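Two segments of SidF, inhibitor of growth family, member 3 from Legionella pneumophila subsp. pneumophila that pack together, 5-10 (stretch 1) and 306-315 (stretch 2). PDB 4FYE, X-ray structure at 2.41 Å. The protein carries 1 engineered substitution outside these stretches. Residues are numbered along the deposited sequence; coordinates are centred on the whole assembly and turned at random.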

# COMPACT_ATOMS: atom_id res chain seq x y z
N ILE A 5 15.77 6.11 12.12
CA ILE A 5 15.66 7.59 11.89
C ILE A 5 14.26 8.13 12.20
O ILE A 5 13.23 7.54 11.81
CB ILE A 5 16.07 8.04 10.45
CG1 ILE A 5 15.09 7.49 9.38
CG2 ILE A 5 17.55 7.70 10.18
CD1 ILE A 5 14.95 8.37 8.16
N THR A 6 14.26 9.25 12.91
CA THR A 6 13.05 10.02 13.17
C THR A 6 13.28 11.40 12.54
O THR A 6 13.15 12.46 13.16
CB THR A 6 12.73 10.06 14.67
OG1 THR A 6 13.81 10.71 15.38
CG2 THR A 6 12.60 8.64 15.20
N GLU A 7 13.65 11.31 11.26
CA GLU A 7 14.02 12.44 10.44
C GLU A 7 12.83 12.82 9.58
O GLU A 7 11.94 12.05 9.31
CB GLU A 7 15.21 12.04 9.56
CG GLU A 7 15.87 13.16 8.78
CD GLU A 7 16.54 14.19 9.68
OE1 GLU A 7 15.87 15.22 9.95
OE2 GLU A 7 17.71 13.96 10.10
N ASN A 8 12.84 14.06 9.15
CA ASN A 8 11.81 14.59 8.32
C ASN A 8 11.82 13.82 7.00
O ASN A 8 12.88 13.54 6.47
CB ASN A 8 12.12 16.06 8.13
CG ASN A 8 11.21 16.71 7.16
OD1 ASN A 8 10.14 17.18 7.52
ND2 ASN A 8 11.61 16.71 5.90
N ILE A 9 10.64 13.44 6.49
CA ILE A 9 10.55 12.62 5.30
C ILE A 9 11.27 13.29 4.11
O ILE A 9 12.08 12.64 3.43
CB ILE A 9 9.07 12.29 5.00
CG1 ILE A 9 8.84 10.79 4.76
CG2 ILE A 9 8.37 13.27 4.03
CD1 ILE A 9 9.80 10.07 3.86
N GLU A 10 11.03 14.59 3.89
CA GLU A 10 11.64 15.26 2.79
C GLU A 10 13.15 15.23 2.92
O GLU A 10 13.85 14.98 1.91
CB GLU A 10 11.18 16.72 2.63
CG GLU A 10 11.68 17.28 1.31
CD GLU A 10 11.44 18.79 1.06
OE1 GLU A 10 12.32 19.44 0.40
OE2 GLU A 10 10.38 19.32 1.50
N ALA A 306 0.72 7.56 12.87
CA ALA A 306 1.12 8.70 13.71
C ALA A 306 2.56 9.07 13.45
O ALA A 306 2.90 10.24 13.44
CB ALA A 306 0.92 8.38 15.17
N GLN A 307 3.43 8.06 13.25
CA GLN A 307 4.88 8.30 12.93
C GLN A 307 4.97 8.99 11.58
O GLN A 307 5.79 9.87 11.43
CB GLN A 307 5.76 6.98 12.94
CG GLN A 307 7.28 7.20 13.17
CD GLN A 307 7.69 7.52 14.63
OE1 GLN A 307 7.32 6.80 15.58
NE2 GLN A 307 8.47 8.57 14.82
N ARG A 308 4.17 8.57 10.58
CA ARG A 308 4.24 9.23 9.27
C ARG A 308 3.90 10.76 9.51
O ARG A 308 4.57 11.64 9.01
CB ARG A 308 3.27 8.60 8.22
CG ARG A 308 3.04 9.50 6.99
CD ARG A 308 2.34 8.84 5.72
NE ARG A 308 1.10 9.44 5.81
CZ ARG A 308 0.53 10.35 5.07
NH1 ARG A 308 0.88 10.67 3.82
NH2 ARG A 308 -0.59 10.76 5.60
N GLN A 309 2.91 11.02 10.36
CA GLN A 309 2.46 12.35 10.57
C GLN A 309 3.60 13.16 11.18
O GLN A 309 3.82 14.27 10.75
CB GLN A 309 1.21 12.33 11.45
CG GLN A 309 0.49 13.66 11.56
CD GLN A 309 -0.87 13.53 12.22
OE1 GLN A 309 -1.03 13.87 13.37
NE2 GLN A 309 -1.85 12.98 11.48
N ILE A 310 4.35 12.60 12.13
CA ILE A 310 5.51 13.29 12.67
C ILE A 310 6.61 13.54 11.56
O ILE A 310 7.22 14.66 11.50
CB ILE A 310 6.10 12.56 13.92
CG1 ILE A 310 5.41 12.94 15.24
CG2 ILE A 310 7.54 13.01 14.16
CD1 ILE A 310 3.95 12.72 15.37
N ASP A 311 6.87 12.53 10.71
CA ASP A 311 7.85 12.62 9.61
C ASP A 311 7.52 13.77 8.67
O ASP A 311 8.40 14.31 8.01
CB ASP A 311 7.71 11.39 8.67
CG ASP A 311 8.18 10.13 9.28
OD1 ASP A 311 8.62 10.21 10.48
OD2 ASP A 311 8.08 9.06 8.57
N ARG A 312 6.23 14.01 8.47
CA ARG A 312 5.80 15.04 7.56
C ARG A 312 5.89 16.42 8.19
O ARG A 312 5.57 17.39 7.55
CB ARG A 312 4.40 14.75 7.03
CG ARG A 312 4.49 13.61 6.03
CD ARG A 312 3.23 12.82 5.71
NE ARG A 312 2.05 13.62 5.37
CZ ARG A 312 1.95 14.27 4.23
NH1 ARG A 312 2.97 14.20 3.38
NH2 ARG A 312 0.87 14.95 3.92
N MET A 313 6.33 16.53 9.44
CA MET A 313 6.61 17.87 9.98
C MET A 313 8.07 18.29 10.00
O MET A 313 8.98 17.54 10.43
CB MET A 313 5.99 18.02 11.35
CG MET A 313 4.48 17.84 11.19
SD MET A 313 3.52 18.18 12.64
CE MET A 313 4.05 16.80 13.57
N THR A 314 8.30 19.51 9.53
CA THR A 314 9.64 20.07 9.58
C THR A 314 9.82 20.44 11.00
O THR A 314 8.85 20.57 11.77
CB THR A 314 9.77 21.31 8.66
OG1 THR A 314 8.98 22.40 9.18
CG2 THR A 314 9.17 20.94 7.27
N ASN A 315 11.06 20.66 11.35
CA ASN A 315 11.38 21.37 12.58
C ASN A 315 10.62 22.68 12.84
O ASN A 315 10.13 22.88 13.95
CB ASN A 315 12.89 21.54 12.72
CG ASN A 315 13.59 20.20 13.01
OD1 ASN A 315 13.06 19.11 12.71
ND2 ASN A 315 14.77 20.28 13.59

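The contact joins the end of one helix to the start of another, and the two stretches bury 317 Å² between them in total. Stretch 2 enters as a helix through Asp 311 and then unwinds, whereas stretch 1 arrives as a loop and turns helical at Ile 9. The backbones come nearest at Asn 8 and Asp 311, whose CA atoms lie 4.6 Å apart.

Along stretch 2, Gln 307 is the first residue to make contact. Its CA-to-CB bond points sideways, but the end of the side chain comes nearer to stretch 1, bringing Gln 307 NE2 to 4.1 Å from Thr 6 CG2; the amide finds its hydrogen bonds elsewhere in the structure. Ile 310, next to last in the helix, makes no contact with stretch 1.

Asp 311 is the centre of the packing. Lying in the last turn of its helix, it has a carbonyl O free to accept a bond, and Ile 9 N donates to Asp 311 O at 2.8 Å with a nearly straight N-H...O angle of 171°. This donor belongs to the first turn of the helix of stretch 1, where backbone NH groups lack partners within the helix. The same oxygen receives a CA-H...O contact from Asn 8 CA at 3.4 Å. Beside the polar link, the CA-to-CB bond of Ile 9 points toward stretch 2, and its CB meets CB of Asp 311 at 4.0 Å.

Beyond the helix, Ile 9 CG2 reaches Arg 312 CG at 4.4 Å, an aliphatic contact that leaves the guanidinium to partners elsewhere in the structure. Met 313 and Thr 314 then pass the side chain of Asn 8, which is buried and occupies the N-cap position of its helix. Thr 314, itself an N-cap residue, directs its side chain to a backbone N just past the stretch.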